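Local coordinates for major capsid protein (Faustovirus, PDB 5J7O) that probably builds the icosahedral shell of a large double-stranded DNA virus, as a double jelly-roll capsid protein that assembles into trimers, at residues Arg184-Val189 / Ile322-Glu327; Asp199-Leu204 / Val297-Trp302; Ser87-Ser92 / Gln390-Tyr395. All blocks are in the same frame, centred on the assembly; numbering follows the deposited sequence.

Contact 1 (Arg184-Val189 / Ile322-Glu327); sequences RLFKRV and ITVDIE
F186 and V189 pair antiparallel with I326 and V324 as non-hydrogen-bonded partners, and the backbone is tied on each side of the corner at K187: E327 N donates to L185 O at 2.8 Å, and D325 N donates to R188 O at 2.8 Å with an N-H...O angle of 159°. At the corner itself, the bond from K187 N to D325 O is bent and weak. One face of the sheet is apolar. There V324 CG1 sits over a face of the F186 ring, 3.6 Å from its centroid, in a CH-pi contact displaced toward the CD1 side of the rim. V324 CG1 stands anti to its own backbone N (chi1 -180°), which carries it to the ring. I326 runs beside F186 in the same direction, its CD1 3.6 Å from F186 CE1, while its other branch, CG2, meets L185 CD1. Strands 320-326 and 186-193 are the two central strands of a four-stranded antiparallel sheet, one of the sheets of the double jelly-roll; F186 packs on V105 and V107 of strand 99-109, and L185 on V107. R188 and D325 project from the other face and lie side by side, but it is R188 CG that touches D325 OD2, at 3.4 Å; R188 NE stays 4.9 Å from D325 OD2, and D325 OD1 is hydrogen-bonded to T88 OG1. At the corner, K187 crosses E327 at about a right angle, its CG 3.2 Å from E327 OE1, while E327 OE2 takes a hydrogen bond from N331.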
loop_
_atom_site.group_PDB
_atom_site.type_symbol
_atom_site.label_atom_id
_atom_site.label_comp_id
_atom_site.label_asym_id
_atom_site.label_seq_id
_atom_site.Cartn_x
_atom_site.Cartn_y
_atom_site.Cartn_z
ATOM N N ARG B 184 -4.268 12.405 19.671
ATOM C CA ARG B 184 -5.321 12.924 20.536
ATOM C C ARG B 184 -4.809 13.246 21.931
ATOM O O ARG B 184 -5.371 14.118 22.603
ATOM C CB ARG B 184 -6.477 11.927 20.638
ATOM C CG ARG B 184 -7.794 12.589 21.005
ATOM C CD ARG B 184 -8.924 11.593 21.192
ATOM N NE ARG B 184 -10.215 12.274 21.200
ATOM C CZ ARG B 184 -11.365 11.708 21.548
ATOM N NH1 ARG B 184 -11.394 10.440 21.932
ATOM N NH2 ARG B 184 -12.487 12.414 21.520
ATOM N N LEU B 185 -3.754 12.557 22.377
ATOM C CA LEU B 185 -3.272 12.726 23.745
ATOM C C LEU B 185 -2.912 14.176 24.035
ATOM O O LEU B 185 -3.146 14.672 25.144
ATOM C CB LEU B 185 -2.066 11.822 23.991
ATOM C CG LEU B 185 -1.502 11.853 25.411
ATOM C CD1 LEU B 185 -2.484 11.225 26.387
ATOM C CD2 LEU B 185 -0.158 11.156 25.471
ATOM N N PHE B 186 -2.348 14.873 23.054
ATOM C CA PHE B 186 -1.942 16.265 23.227
ATOM C C PHE B 186 -3.094 17.157 22.782
ATOM O O PHE B 186 -3.256 17.434 21.590
ATOM C CB PHE B 186 -0.667 16.561 22.443
ATOM C CG PHE B 186 0.559 15.880 22.990
ATOM C CD1 PHE B 186 0.495 15.110 24.141
ATOM C CD2 PHE B 186 1.782 16.021 22.355
ATOM C CE1 PHE B 186 1.623 14.489 24.643
ATOM C CE2 PHE B 186 2.913 15.403 22.853
ATOM C CZ PHE B 186 2.833 14.637 23.999
ATOM N N LYS B 187 -3.909 17.594 23.745
ATOM C CA LYS B 187 -4.956 18.566 23.447
ATOM C C LYS B 187 -4.364 19.835 22.855
ATOM O O LYS B 187 -4.779 20.289 21.782
ATOM C CB LYS B 187 -5.749 18.895 24.712
ATOM C CG LYS B 187 -6.703 17.815 25.169
ATOM C CD LYS B 187 -7.485 18.286 26.384
ATOM C CE LYS B 187 -8.134 19.638 26.124
ATOM N NZ LYS B 187 -8.763 20.206 27.348
ATOM N N ARG B 188 -3.396 20.429 23.549
ATOM C CA ARG B 188 -2.708 21.620 23.081
ATOM C C ARG B 188 -1.210 21.448 23.293
ATOM O O ARG B 188 -0.772 20.788 24.240
ATOM C CB ARG B 188 -3.199 22.886 23.805
ATOM C CG ARG B 188 -4.706 22.936 24.029
ATOM C CD ARG B 188 -5.189 24.346 24.328
ATOM N NE ARG B 188 -5.334 25.141 23.112
ATOM C CZ ARG B 188 -6.444 25.190 22.381
ATOM N NH1 ARG B 188 -7.510 24.487 22.741
ATOM N NH2 ARG B 188 -6.489 25.941 21.288
ATOM N N VAL B 189 -0.431 22.037 22.390
ATOM C CA VAL B 189 1.027 22.020 22.454
ATOM C C VAL B 189 1.508 23.446 22.236
ATOM O O VAL B 189 1.206 24.051 21.201
ATOM C CB VAL B 189 1.644 21.072 21.412
ATOM C CG1 VAL B 189 3.160 21.097 21.504
ATOM C CG2 VAL B 189 1.120 19.655 21.597
ATOM N N ILE B 322 8.097 24.514 26.630
ATOM C CA ILE B 322 7.173 23.705 25.844
ATOM C C ILE B 322 6.089 23.219 26.797
ATOM O O ILE B 322 6.362 22.438 27.718
ATOM C CB ILE B 322 7.876 22.529 25.153
ATOM C CG1 ILE B 322 8.825 23.038 24.067
ATOM C CG2 ILE B 322 6.848 21.576 24.558
ATOM C CD1 ILE B 322 8.135 23.822 22.969
ATOM N N THR B 323 4.865 23.691 26.589
ATOM C CA THR B 323 3.726 23.343 27.428
ATOM C C THR B 323 2.805 22.409 26.655
ATOM O O THR B 323 2.507 22.655 25.482
ATOM C CB THR B 323 2.971 24.601 27.869
ATOM O OG1 THR B 323 3.757 25.317 28.830
ATOM C CG2 THR B 323 1.626 24.241 28.480
ATOM N N VAL B 324 2.367 21.335 27.309
ATOM C CA VAL B 324 1.538 20.314 26.680
ATOM C C VAL B 324 0.334 20.047 27.573
ATOM O O VAL B 324 0.493 19.694 28.747
ATOM C CB VAL B 324 2.317 19.011 26.431
ATOM C CG1 VAL B 324 1.418 17.984 25.775
ATOM C CG2 VAL B 324 3.547 19.273 25.572
ATOM N N ASP B 325 -0.865 20.214 27.018
ATOM C CA ASP B 325 -2.094 19.817 27.690
ATOM C C ASP B 325 -2.416 18.373 27.324
ATOM O O ASP B 325 -2.366 17.999 26.148
ATOM C CB ASP B 325 -3.253 20.735 27.303
ATOM C CG ASP B 325 -3.068 22.154 27.806
ATOM O OD1 ASP B 325 -2.256 22.358 28.734
ATOM O OD2 ASP B 325 -3.739 23.065 27.278
ATOM N N ILE B 326 -2.743 17.566 28.330
ATOM C CA ILE B 326 -2.951 16.133 28.162
ATOM C C ILE B 326 -4.444 15.840 28.233
ATOM O O ILE B 326 -5.141 16.334 29.128
ATOM C CB ILE B 326 -2.174 15.326 29.215
ATOM C CG1 ILE B 326 -0.678 15.617 29.098
ATOM C CG2 ILE B 326 -2.433 13.838 29.049
ATOM C CD1 ILE B 326 -0.094 15.272 27.744
ATOM N N GLU B 327 -4.927 15.038 27.288
ATOM C CA GLU B 327 -6.333 14.674 27.208
ATOM C C GLU B 327 -6.738 13.810 28.404
ATOM O O GLU B 327 -5.909 13.167 29.053
ATOM C CB GLU B 327 -6.600 13.934 25.893
ATOM C CG GLU B 327 -8.049 13.556 25.633
ATOM C CD GLU B 327 -8.958 14.760 25.515
ATOM O OE1 GLU B 327 -8.812 15.523 24.537
ATOM O OE2 GLU B 327 -9.816 14.948 26.403
#

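Contact 2 (Asp199-Leu204 / Val297-Trp302); sequences DEYTAL and VPLLFW
Y201 OH accepts a hydrogen bond from L300 N at 2.9 Å, nearly straight at 163°, and the same oxygen rests against L299 CA at 3.3 Å. L300 is the centre of an inverse gamma turn in the chain that continues from strand 293-298, so the phenol oxygen of one strand holds the backbone where the other chain segment turns. The Y201 side chain crosses that of L300 at about a right angle, with Y201 CZ 4.1 Å from L300 CB. F301, the last residue of the turn, receives the edge of Y201 on its face in an edge-to-face pair, centroids 5.3 Å apart and planes at 62°; Y201 CE2 is the atom over the F301 face, toward the rim. D199 slides past F301 in the opposite direction and sets OD2 in the plane of the ring at its edge, 3.2 Å from F301 CD1. Farther along, D199 CB meets the edge of the W302 indole at CZ3. Strand 196-202, an outer strand of its sheet, is thereby joined to the chain leaving a second sheet; Y421 of strand 415-428 touches both segments, its ring meeting Y201 and its OH hydrogen-bonded to L300 O. D199 OD1 accepts from Y421 N, whereas OD2 is buried with no hydrogen-bond partner in the model; the positively polarised ring edge of F301 probably offsets part of that cost.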
loop_
_atom_site.group_PDB
_atom_site.type_symbol
_atom_site.label_atom_id
_atom_site.label_comp_id
_atom_site.label_asym_id
_atom_site.label_seq_id
_atom_site.Cartn_x
_atom_site.Cartn_y
_atom_site.Cartn_z
ATOM N N ASP B 199 3.817 29.986 19.384
ATOM C CA ASP B 199 3.105 29.148 18.431
ATOM C C ASP B 199 2.468 27.995 19.189
ATOM O O ASP B 199 2.996 27.536 20.205
ATOM C CB ASP B 199 4.028 28.619 17.328
ATOM C CG ASP B 199 3.262 27.953 16.202
ATOM O OD1 ASP B 199 2.099 28.343 15.966
ATOM O OD2 ASP B 199 3.817 27.039 15.555
ATOM N N GLU B 200 1.329 27.533 18.681
ATOM C CA GLU B 200 0.584 26.473 19.342
ATOM C C GLU B 200 -0.335 25.797 18.337
ATOM O O GLU B 200 -0.770 26.412 17.361
ATOM C CB GLU B 200 -0.231 27.018 20.519
ATOM C CG GLU B 200 -1.084 28.220 20.160
ATOM C CD GLU B 200 -2.035 28.614 21.268
ATOM O OE1 GLU B 200 -2.376 27.744 22.098
ATOM O OE2 GLU B 200 -2.442 29.795 21.309
ATOM N N TYR B 201 -0.623 24.522 18.593
ATOM C CA TYR B 201 -1.559 23.764 17.776
ATOM C C TYR B 201 -2.276 22.758 18.665
ATOM O O TYR B 201 -1.883 22.517 19.809
ATOM C CB TYR B 201 -0.854 23.067 16.604
ATOM C CG TYR B 201 0.194 22.052 17.007
ATOM C CD1 TYR B 201 -0.157 20.739 17.298
ATOM C CD2 TYR B 201 1.534 22.402 17.079
ATOM C CE1 TYR B 201 0.796 19.808 17.662
ATOM C CE2 TYR B 201 2.496 21.476 17.440
ATOM C CZ TYR B 201 2.121 20.181 17.730
ATOM O OH TYR B 201 3.072 19.255 18.090
ATOM N N THR B 202 -3.337 22.171 18.126
ATOM C CA THR B 202 -4.160 21.218 18.855
ATOM C C THR B 202 -4.068 19.843 18.193
ATOM O O THR B 202 -3.299 19.631 17.252
ATOM C CB THR B 202 -5.614 21.694 18.925
ATOM O OG1 THR B 202 -6.189 21.669 17.612
ATOM C CG2 THR B 202 -5.691 23.106 19.479
ATOM N N ALA B 203 -4.867 18.904 18.705
ATOM C CA ALA B 203 -5.002 17.612 18.042
ATOM C C ALA B 203 -5.633 17.765 16.666
ATOM O O ALA B 203 -5.410 16.930 15.784
ATOM C CB ALA B 203 -5.833 16.662 18.906
ATOM N N LEU B 204 -6.420 18.826 16.467
ATOM C CA LEU B 204 -7.006 19.081 15.156
ATOM C C LEU B 204 -5.928 19.365 14.119
ATOM O O LEU B 204 -6.005 18.877 12.985
ATOM C CB LEU B 204 -7.993 20.242 15.246
ATOM C CG LEU B 204 -9.199 19.959 16.139
ATOM C CD1 LEU B 204 -10.120 21.158 16.205
ATOM C CD2 LEU B 204 -9.939 18.745 15.619
ATOM N N VAL B 297 6.055 11.221 20.321
ATOM C CA VAL B 297 5.195 12.141 19.586
ATOM C C VAL B 297 6.021 13.346 19.147
ATOM O O VAL B 297 6.496 14.109 20.001
ATOM C CB VAL B 297 3.988 12.580 20.428
ATOM C CG1 VAL B 297 3.075 13.485 19.616
ATOM C CG2 VAL B 297 3.225 11.364 20.930
ATOM N N PRO B 298 6.213 13.553 17.848
ATOM C CA PRO B 298 6.969 14.724 17.397
ATOM C C PRO B 298 6.171 16.003 17.587
ATOM O O PRO B 298 4.943 16.023 17.468
ATOM C CB PRO B 298 7.212 14.443 15.907
ATOM C CG PRO B 298 6.873 12.983 15.712
ATOM C CD PRO B 298 5.823 12.684 16.728
ATOM N N LEU B 299 6.889 17.083 17.885
ATOM C CA LEU B 299 6.279 18.400 18.044
ATOM C C LEU B 299 6.351 19.122 16.704
ATOM O O LEU B 299 7.440 19.450 16.222
ATOM C CB LEU B 299 6.973 19.187 19.151
ATOM C CG LEU B 299 6.970 18.502 20.521
ATOM C CD1 LEU B 299 7.423 19.461 21.610
ATOM C CD2 LEU B 299 5.598 17.923 20.846
ATOM N N LEU B 300 5.187 19.372 16.107
ATOM C CA LEU B 300 5.092 19.775 14.703
ATOM C C LEU B 300 5.211 21.295 14.547
ATOM O O LEU B 300 4.343 21.961 13.986
ATOM C CB LEU B 300 3.783 19.265 14.110
ATOM C CG LEU B 300 3.398 17.825 14.453
ATOM C CD1 LEU B 300 1.894 17.632 14.335
ATOM C CD2 LEU B 300 4.135 16.840 13.557
ATOM N N PHE B 301 6.320 21.837 15.041
ATOM C CA PHE B 301 6.611 23.252 14.865
ATOM C C PHE B 301 7.493 23.470 13.635
ATOM O O PHE B 301 8.048 22.532 13.059
ATOM C CB PHE B 301 7.280 23.827 16.113
ATOM C CG PHE B 301 6.375 23.904 17.311
ATOM C CD1 PHE B 301 5.264 24.733 17.307
ATOM C CD2 PHE B 301 6.648 23.164 18.450
ATOM C CE1 PHE B 301 4.435 24.810 18.410
ATOM C CE2 PHE B 301 5.823 23.239 19.557
ATOM C CZ PHE B 301 4.715 24.062 19.536
ATOM N N TRP B 302 7.617 24.739 13.236
ATOM C CA TRP B 302 8.340 25.057 12.008
ATOM C C TRP B 302 9.833 24.786 12.156
ATOM O O TRP B 302 10.491 24.384 11.191
ATOM C CB TRP B 302 8.094 26.517 11.611
ATOM C CG TRP B 302 8.992 27.474 12.327
ATOM C CD1 TRP B 302 10.192 27.951 11.891
ATOM C CD2 TRP B 302 8.780 28.044 13.623
ATOM N NE1 TRP B 302 10.741 28.787 12.831
ATOM C CE2 TRP B 302 9.893 28.862 13.905
ATOM C CE3 TRP B 302 7.758 27.946 14.572
ATOM C CZ2 TRP B 302 10.011 29.576 15.092
ATOM C CZ3 TRP B 302 7.877 28.657 15.748
ATOM C CH2 TRP B 302 8.995 29.461 15.999
#

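Contact 3 (Ser87-Ser92 / Gln390-Tyr395); sequences STIQFS and QNIELY
F91 and L394 meet over a ring face: L394 CB lies above the F91 ring, 3.7 Å from its centroid and 16° off the normal, in a CH-pi contact displaced toward the rim on the CD2 side. L394 CD2 reaches back to F91 CB at 3.8 Å, and the two side chains cross obliquely. The far part of the ring slips against the opposing backbone. F91 CE2 comes to 3.4 Å from L394 N and 3.8 Å from E393 CA, and I392 O stands in the ring plane at the edge. I392 CG1, anti to its backbone N (chi1 -172°), meets F91 CZ, which puts the ring against the side chains of both I392 and L394. I89 and I392 approach tip to tip instead, I89 CD1 on I392 CD1 at 3.7 Å, with I392 CG2 a little farther from the same methyl. No hydrogen bond links the segments; they are joined by van der Waals packing, of side chains on each other and of the F91 ring on backbone. The axes of strand segments 88-92 and 390-395 come within 8.2 Å, their N-to-C directions 38° apart, as expected of strands from two stacked sheets rather than of partners in one, and the apolar layer between such sheets is the hallmark of a jelly-roll sandwich. E393 CB points away from strand 88-92, and its carboxylate forms a salt bridge with K75. P78 and P83 border the packed side chains, P78 against I89 and F91, P83 against I89 and I392. Strand 88-92 is the outermost of its sheet within the chain, hydrogen-bonded to strand 320-326, while strand 389-401 lies between strands 69-76 and 99-109, whose V105 touches I392 and L394.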
loop_
_atom_site.group_PDB
_atom_site.type_symbol
_atom_site.label_atom_id
_atom_site.label_comp_id
_atom_site.label_asym_id
_atom_site.label_seq_id
_atom_site.Cartn_x
_atom_site.Cartn_y
_atom_site.Cartn_z
ATOM N N SER B 87 -4.055 17.067 32.505
ATOM C CA SER B 87 -3.204 18.008 33.219
ATOM C C SER B 87 -2.320 18.746 32.225
ATOM O O SER B 87 -2.264 18.414 31.038
ATOM C CB SER B 87 -2.350 17.301 34.276
ATOM O OG SER B 87 -1.410 16.430 33.670
ATOM N N THR B 88 -1.626 19.760 32.733
ATOM C CA THR B 88 -0.678 20.542 31.951
ATOM C C THR B 88 0.741 20.140 32.326
ATOM O O THR B 88 1.103 20.145 33.507
ATOM C CB THR B 88 -0.884 22.041 32.177
ATOM O OG1 THR B 88 -2.139 22.445 31.615
ATOM C CG2 THR B 88 0.235 22.839 31.525
ATOM N N ILE B 89 1.536 19.790 31.319
ATOM C CA ILE B 89 2.928 19.391 31.491
ATOM C C ILE B 89 3.796 20.434 30.802
ATOM O O ILE B 89 3.528 20.813 29.656
ATOM C CB ILE B 89 3.180 17.988 30.914
ATOM C CG1 ILE B 89 2.296 16.957 31.618
ATOM C CG2 ILE B 89 4.642 17.611 31.029
ATOM C CD1 ILE B 89 2.402 15.568 31.034
ATOM N N GLN B 90 4.831 20.904 31.498
ATOM C CA GLN B 90 5.687 21.959 30.971
ATOM C C GLN B 90 7.148 21.554 31.069
ATOM O O GLN B 90 7.618 21.160 32.141
ATOM C CB GLN B 90 5.469 23.280 31.711
ATOM C CG GLN B 90 6.193 24.449 31.066
ATOM C CD GLN B 90 6.199 25.688 31.933
ATOM O OE1 GLN B 90 6.757 25.689 33.030
ATOM N NE2 GLN B 90 5.580 26.756 31.443
ATOM N N PHE B 91 7.862 21.666 29.952
ATOM C CA PHE B 91 9.298 21.447 29.897
ATOM C C PHE B 91 10.010 22.778 29.704
ATOM O O PHE B 91 9.540 23.641 28.955
ATOM C CB PHE B 91 9.685 20.515 28.743
ATOM C CG PHE B 91 9.000 19.182 28.771
ATOM C CD1 PHE B 91 7.759 19.014 28.180
ATOM C CD2 PHE B 91 9.610 18.087 29.361
ATOM C CE1 PHE B 91 7.130 17.785 28.194
ATOM C CE2 PHE B 91 8.985 16.855 29.377
ATOM C CZ PHE B 91 7.744 16.704 28.793
ATOM N N SER B 92 11.142 22.942 30.377
ATOM C CA SER B 92 12.080 23.982 29.996
ATOM C C SER B 92 12.963 23.471 28.866
ATOM O O SER B 92 13.269 22.278 28.783
ATOM C CB SER B 92 12.944 24.408 31.184
ATOM O OG SER B 92 12.188 25.129 32.141
ATOM N N GLN B 390 3.732 6.698 33.139
ATOM C CA GLN B 390 4.947 6.255 33.811
ATOM C C GLN B 390 6.161 7.112 33.481
ATOM O O GLN B 390 7.098 7.161 34.284
ATOM C CB GLN B 390 5.227 4.792 33.462
ATOM C CG GLN B 390 4.110 3.852 33.885
ATOM C CD GLN B 390 4.437 2.397 33.630
ATOM O OE1 GLN B 390 4.682 1.992 32.493
ATOM N NE2 GLN B 390 4.445 1.599 34.693
ATOM N N ASN B 391 6.166 7.791 32.336
ATOM C CA ASN B 391 7.299 8.627 31.967
ATOM C C ASN B 391 6.888 9.564 30.842
ATOM O O ASN B 391 6.154 9.166 29.934
ATOM C CB ASN B 391 8.503 7.779 31.535
ATOM C CG ASN B 391 9.693 8.623 31.125
ATOM O OD1 ASN B 391 10.320 9.279 31.958
ATOM N ND2 ASN B 391 10.017 8.606 29.837
ATOM N N ILE B 392 7.359 10.807 30.916
ATOM C CA ILE B 392 7.235 11.736 29.800
ATOM C C ILE B 392 8.459 12.645 29.779
ATOM O O ILE B 392 8.799 13.286 30.780
ATOM C CB ILE B 392 5.910 12.527 29.857
ATOM C CG1 ILE B 392 5.718 13.336 28.573
ATOM C CG2 ILE B 392 5.838 13.429 31.081
ATOM C CD1 ILE B 392 4.321 13.888 28.400
ATOM N N GLU B 393 9.154 12.672 28.644
ATOM C CA GLU B 393 10.390 13.425 28.498
ATOM C C GLU B 393 10.420 14.081 27.128
ATOM O O GLU B 393 9.974 13.493 26.140
ATOM C CB GLU B 393 11.623 12.524 28.670
ATOM C CG GLU B 393 11.955 12.171 30.110
ATOM C CD GLU B 393 13.120 11.202 30.216
ATOM O OE1 GLU B 393 13.030 10.097 29.639
ATOM O OE2 GLU B 393 14.127 11.549 30.867
ATOM N N LEU B 394 10.953 15.299 27.075
ATOM C CA LEU B 394 11.088 16.043 25.829
ATOM C C LEU B 394 12.496 15.854 25.281
ATOM O O LEU B 394 13.479 16.151 25.969
ATOM C CB LEU B 394 10.794 17.528 26.039
ATOM C CG LEU B 394 11.121 18.426 24.842
ATOM C CD1 LEU B 394 10.298 18.032 23.624
ATOM C CD2 LEU B 394 10.912 19.893 25.186
ATOM N N TYR B 395 12.589 15.367 24.049
ATOM C CA TYR B 395 13.860 15.197 23.358
ATOM C C TYR B 395 14.080 16.386 22.431
ATOM O O TYR B 395 13.213 16.707 21.612
ATOM C CB TYR B 395 13.883 13.892 22.561
ATOM C CG TYR B 395 13.974 12.636 23.401
ATOM C CD1 TYR B 395 13.021 12.352 24.371
ATOM C CD2 TYR B 395 15.003 11.725 23.210
ATOM C CE1 TYR B 395 13.100 11.205 25.137
ATOM C CE2 TYR B 395 15.089 10.574 23.969
ATOM C CZ TYR B 395 14.135 10.318 24.931
ATOM O OH TYR B 395 14.216 9.174 25.690
#

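The three contacts occupy one region of the chain: the centre of contact 1 lies about 9 Å from that of contact 2 and about 10 Å from that of contact 3, and the centres of contacts 2 and 3 are about 15 Å apart. All share the four-stranded sheet ordered 88-92, 320-326, 186-193, 196-202: contact 1 pairs its two middle strands, and contacts 2 and 3 attach its two outer strands to chain of the facing sheet, which holds strands 293-298 and 389-401. V324 N to I89 O and V189 N to Y201 O probably bond them across the sheet. Along the sequence, contact 3 encloses contact 1, which encloses contact 2, so distant parts of the chain close one beta sandwich.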